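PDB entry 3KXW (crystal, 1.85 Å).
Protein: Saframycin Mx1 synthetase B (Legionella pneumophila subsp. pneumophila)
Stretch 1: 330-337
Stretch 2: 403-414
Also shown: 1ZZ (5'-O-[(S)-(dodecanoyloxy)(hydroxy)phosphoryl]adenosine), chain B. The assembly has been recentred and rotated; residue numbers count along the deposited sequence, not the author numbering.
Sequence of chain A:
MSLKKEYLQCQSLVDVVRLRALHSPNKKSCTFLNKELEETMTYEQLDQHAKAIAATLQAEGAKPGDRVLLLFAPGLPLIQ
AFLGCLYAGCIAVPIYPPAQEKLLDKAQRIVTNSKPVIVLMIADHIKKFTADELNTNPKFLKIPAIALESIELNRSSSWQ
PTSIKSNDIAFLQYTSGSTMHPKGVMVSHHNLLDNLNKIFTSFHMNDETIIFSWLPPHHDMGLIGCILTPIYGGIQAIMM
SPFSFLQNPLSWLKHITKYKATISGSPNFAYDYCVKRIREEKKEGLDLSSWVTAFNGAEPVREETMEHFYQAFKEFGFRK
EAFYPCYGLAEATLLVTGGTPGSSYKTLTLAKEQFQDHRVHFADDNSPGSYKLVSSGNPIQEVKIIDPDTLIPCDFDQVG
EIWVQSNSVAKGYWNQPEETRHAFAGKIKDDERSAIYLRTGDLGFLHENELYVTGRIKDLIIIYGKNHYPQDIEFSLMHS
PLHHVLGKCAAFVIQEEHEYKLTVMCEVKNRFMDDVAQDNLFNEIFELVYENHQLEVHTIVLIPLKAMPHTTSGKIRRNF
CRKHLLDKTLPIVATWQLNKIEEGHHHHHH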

# COMPACT_ATOMS: atom_id res chain seq x y z
N ALA A 330 7.43 4.46 -3.06
CA ALA A 330 8.47 3.61 -2.48
C ALA A 330 9.86 4.16 -2.81
O ALA A 330 10.78 4.03 -2.01
CB ALA A 330 8.34 2.21 -2.99
N GLU A 331 9.99 4.75 -4.00
CA GLU A 331 11.28 5.29 -4.47
C GLU A 331 11.78 6.43 -3.59
O GLU A 331 12.96 6.77 -3.60
CB GLU A 331 11.19 5.73 -5.94
CG GLU A 331 11.15 4.56 -6.93
CD GLU A 331 9.74 4.05 -7.19
OE1 GLU A 331 8.84 4.32 -6.36
OE2 GLU A 331 9.53 3.38 -8.24
N ALA A 332 10.86 7.04 -2.84
CA ALA A 332 11.22 8.08 -1.89
C ALA A 332 11.03 7.59 -0.45
O ALA A 332 10.81 8.38 0.47
CB ALA A 332 10.43 9.35 -2.14
N THR A 333 11.16 6.27 -0.28
CA THR A 333 10.94 5.57 0.97
C THR A 333 9.46 5.53 1.30
O THR A 333 8.85 4.48 1.26
CB THR A 333 11.81 6.12 2.14
OG1 THR A 333 13.19 6.01 1.78
CG2 THR A 333 11.59 5.32 3.36
N LEU A 334 8.87 6.69 1.59
CA LEU A 334 7.42 6.71 1.73
C LEU A 334 6.88 8.12 1.60
O LEU A 334 6.42 8.50 0.53
CB LEU A 334 6.95 6.09 3.04
CG LEU A 334 5.43 5.94 3.17
CD1 LEU A 334 4.90 4.90 2.19
CD2 LEU A 334 5.09 5.57 4.61
N LEU A 335 6.93 8.88 2.68
CA LEU A 335 6.15 10.13 2.75
C LEU A 335 6.85 11.29 2.06
O LEU A 335 7.99 11.61 2.42
CB LEU A 335 5.87 10.48 4.22
CG LEU A 335 5.15 11.78 4.51
CD1 LEU A 335 3.70 11.77 3.94
CD2 LEU A 335 5.16 12.05 6.03
N VAL A 336 6.16 11.95 1.13
CA VAL A 336 6.71 13.08 0.35
C VAL A 336 5.98 14.39 0.66
O VAL A 336 6.63 15.40 0.90
CB VAL A 336 6.66 12.80 -1.18
CG1 VAL A 336 7.08 14.03 -2.02
CG2 VAL A 336 7.56 11.62 -1.49
N THR A 337 4.65 14.35 0.67
CA THR A 337 3.86 15.54 1.03
C THR A 337 2.75 15.21 2.02
O THR A 337 2.23 14.11 2.02
CB THR A 337 3.20 16.24 -0.21
OG1 THR A 337 2.15 15.43 -0.75
CG2 THR A 337 4.22 16.49 -1.29
N TRP A 403 9.00 15.86 -9.34
CA TRP A 403 10.38 15.46 -9.05
C TRP A 403 10.67 15.65 -7.55
O TRP A 403 10.26 16.64 -6.95
CB TRP A 403 11.38 16.30 -9.87
CG TRP A 403 11.42 15.93 -11.32
CD1 TRP A 403 10.42 15.37 -12.05
CD2 TRP A 403 12.52 16.12 -12.23
NE1 TRP A 403 10.83 15.18 -13.35
CE2 TRP A 403 12.12 15.64 -13.49
CE3 TRP A 403 13.81 16.67 -12.09
CZ2 TRP A 403 12.96 15.66 -14.60
CZ3 TRP A 403 14.64 16.70 -13.20
CH2 TRP A 403 14.21 16.20 -14.44
N VAL A 404 11.42 14.71 -6.98
CA VAL A 404 11.64 14.70 -5.53
C VAL A 404 13.12 14.64 -5.20
O VAL A 404 13.87 13.97 -5.89
CB VAL A 404 10.93 13.49 -4.90
CG1 VAL A 404 11.14 13.47 -3.39
CG2 VAL A 404 9.44 13.52 -5.26
N GLN A 405 13.52 15.34 -4.14
CA GLN A 405 14.89 15.22 -3.61
C GLN A 405 14.92 15.28 -2.09
O GLN A 405 14.29 16.15 -1.49
CB GLN A 405 15.81 16.33 -4.18
CG GLN A 405 17.14 16.45 -3.43
CD GLN A 405 18.09 17.45 -4.07
OE1 GLN A 405 17.78 18.64 -4.22
NE2 GLN A 405 19.27 16.97 -4.47
N SER A 406 15.64 14.35 -1.47
CA SER A 406 15.91 14.41 -0.04
C SER A 406 16.70 13.17 0.38
O SER A 406 16.91 12.25 -0.42
CB SER A 406 14.61 14.46 0.79
OG SER A 406 14.10 13.14 1.03
N ASN A 407 17.10 13.13 1.64
CA ASN A 407 17.79 11.97 2.17
C ASN A 407 16.91 10.70 2.23
O ASN A 407 17.40 9.60 2.53
CB ASN A 407 18.36 12.29 3.55
CG ASN A 407 19.61 13.16 3.47
OD1 ASN A 407 19.95 13.85 4.43
ND2 ASN A 407 20.29 13.14 2.34
N SER A 408 15.61 10.85 1.97
CA SER A 408 14.70 9.70 1.89
C SER A 408 14.66 9.07 0.50
O SER A 408 14.07 8.01 0.31
CB SER A 408 13.26 10.10 2.32
OG SER A 408 13.18 10.35 3.73
N VAL A 409 15.25 9.74 -0.48
CA VAL A 409 15.24 9.19 -1.83
C VAL A 409 16.15 7.97 -1.91
O VAL A 409 17.32 8.04 -1.55
CB VAL A 409 15.65 10.22 -2.89
CG1 VAL A 409 15.94 9.52 -4.21
CG2 VAL A 409 14.53 11.29 -3.03
N ALA A 410 15.57 6.88 -2.36
CA ALA A 410 16.24 5.58 -2.36
C ALA A 410 17.40 5.51 -3.35
O ALA A 410 17.60 6.39 -4.19
CB ALA A 410 15.22 4.48 -2.64
N LYS A 411 18.14 4.41 -3.26
CA LYS A 411 19.38 4.22 -3.97
C LYS A 411 19.24 3.68 -5.41
O LYS A 411 20.17 3.75 -6.21
CB LYS A 411 20.27 3.27 -3.13
CG LYS A 411 21.58 2.83 -3.80
CD LYS A 411 22.40 4.01 -4.27
CE LYS A 411 23.82 3.58 -4.61
NZ LYS A 411 24.67 4.76 -5.00
N GLY A 412 18.08 3.15 -5.76
CA GLY A 412 17.88 2.61 -7.09
C GLY A 412 16.98 1.40 -7.03
O GLY A 412 16.39 1.12 -6.00
N TYR A 413 16.89 0.68 -8.13
CA TYR A 413 16.18 -0.58 -8.18
C TYR A 413 17.20 -1.71 -8.22
O TYR A 413 18.15 -1.66 -9.02
CB TYR A 413 15.33 -0.65 -9.45
CG TYR A 413 14.28 0.44 -9.57
CD1 TYR A 413 13.24 0.56 -8.65
CD2 TYR A 413 14.32 1.31 -10.64
CE1 TYR A 413 12.27 1.56 -8.81
CE2 TYR A 413 13.37 2.30 -10.80
CZ TYR A 413 12.35 2.42 -9.88
OH TYR A 413 11.41 3.42 -10.09
N TRP A 414 17.01 -2.72 -7.39
CA TRP A 414 17.97 -3.83 -7.30
C TRP A 414 18.25 -4.45 -8.67
O TRP A 414 17.34 -4.94 -9.32
CB TRP A 414 17.49 -4.91 -6.33
CG TRP A 414 18.57 -5.91 -6.10
CD1 TRP A 414 18.71 -7.13 -6.69
CD2 TRP A 414 19.68 -5.76 -5.23
NE1 TRP A 414 19.84 -7.75 -6.23
CE2 TRP A 414 20.46 -6.93 -5.33
CE3 TRP A 414 20.10 -4.75 -4.37
CZ2 TRP A 414 21.64 -7.12 -4.60
CZ3 TRP A 414 21.27 -4.94 -3.63
CH2 TRP A 414 22.03 -6.12 -3.76
P 1ZZ B . 3.85 2.95 -4.02
C1 1ZZ B . 1.78 6.51 10.02
N1 1ZZ B . -0.08 7.90 -5.20
O1 1ZZ B . 1.56 4.52 -2.32
C2 1ZZ B . 1.28 6.46 8.57
N2 1ZZ B . -0.20 8.87 -3.19
O2 1ZZ B . 3.69 3.57 -2.48
C3 1ZZ B . 2.07 7.40 7.66
N3 1ZZ B . -1.79 9.46 -6.44
O3 1ZZ B . 5.25 2.96 -4.39
C4 1ZZ B . 1.87 7.02 6.18
N4 1ZZ B . -2.71 11.11 -4.96
O4 1ZZ B . 3.27 1.45 -4.01
C5 1ZZ B . 2.26 8.16 5.22
N5 1ZZ B . -2.09 11.40 -2.72
O5 1ZZ B . 2.94 3.82 -5.11
C6 1ZZ B . 1.90 7.72 3.79
O6 1ZZ B . 0.94 5.72 -5.80
C7 1ZZ B . 2.00 8.67 2.57
O7 1ZZ B . 1.19 7.34 -8.21
C8 1ZZ B . 1.49 8.20 1.20
O8 1ZZ B . 3.55 7.19 -7.47
C9 1ZZ B . 2.58 7.36 0.52
C10 1ZZ B . 2.03 6.28 -0.45
C11 1ZZ B . 3.21 5.34 -0.84
C12 1ZZ B . 2.93 4.75 -2.23
C13 1ZZ B . 3.08 5.22 -5.22
C14 1ZZ B . 2.18 5.72 -6.18
C15 1ZZ B . 2.51 7.19 -6.63
C16 1ZZ B . 1.38 7.64 -7.15
C17 1ZZ B . 0.43 7.08 -6.21
C18 1ZZ B . 0.37 7.92 -3.82
C19 1ZZ B . -1.14 9.52 -4.16
C20 1ZZ B . -1.02 8.98 -5.33
C21 1ZZ B . -2.63 10.44 -6.27
C22 1ZZ B . -2.05 10.72 -3.99

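Stretch 1 opens with a short 3-10 segment at Ala 330 and Glu 331, turns, and enters a strand at Leu 335. Stretch 2 does the reverse: it leaves a strand after Gln 405 and passes through a type I turn from Ser 406 to Val 409. The closest CA atoms are those of Ala 332 and Val 409, 4.2 Å apart. Each turn is tied internally, by Thr 333 N to Ala 330 O at 2.9 Å in one and by Val 409 N to Ser 406 O at 3.0 Å in the other. In the second, Ser 406 OG also accepts from Ser 408 N at 2.9 Å, so the serine side chain helps to hold the backbone that follows it.

One backbone hydrogen bond crosses the gap: Ala 410 N donates to Glu 331 O at 2.9 Å, nearly straight at 169°. The CB of Ala 410 points toward stretch 1, and a methyl fits this close approach. Just beside it, Ser 408 offers its carbonyl. Thr 333 OG1 donates to Ser 408 O at 2.6 Å, its CB directed toward the partner and its chi1 in the m well. The lesson is economical: a short hydroxyl side chain on one turn reads a backbone carbonyl on the other, using the main chain of Ser 408 and not its hydroxyl.

The third link reaches farther. Glu 331 and Tyr 413 both set out sideways from their backbones, yet their ends converge, and Tyr 413 OH donates to Glu 331 OE2 at 2.6 Å. The carboxylate oxygen lies at the ring edge, near the ring plane, as befits a phenol hydroxyl partner. Both residues are buried, so the bond gives a polar group on each a partner away from solvent. The length of both side chains lets them meet well beyond the backbone contact.

On the strand side the contact becomes apolar. Val 404 points toward stretch 1, and both methyls lie near Val 336, CG2 closest at 4.0 Å from its CG1; Val 404 CG1 also lies 4.4 Å from Ala 332 CB. The Ala 332 methyl adds a small apolar surface beside Val 404.

The contact buries 380 Å², both sides summed. Leu 334 and Leu 335 point away from stretch 2 and face the ligand instead, with Leu 334 CD1 3.5 Å from 1ZZ C11, while Ala 330 N donates to 1ZZ O3 at 3.0 Å. Stretch 1 therefore joins stretch 2 to the acyl-adenylate site.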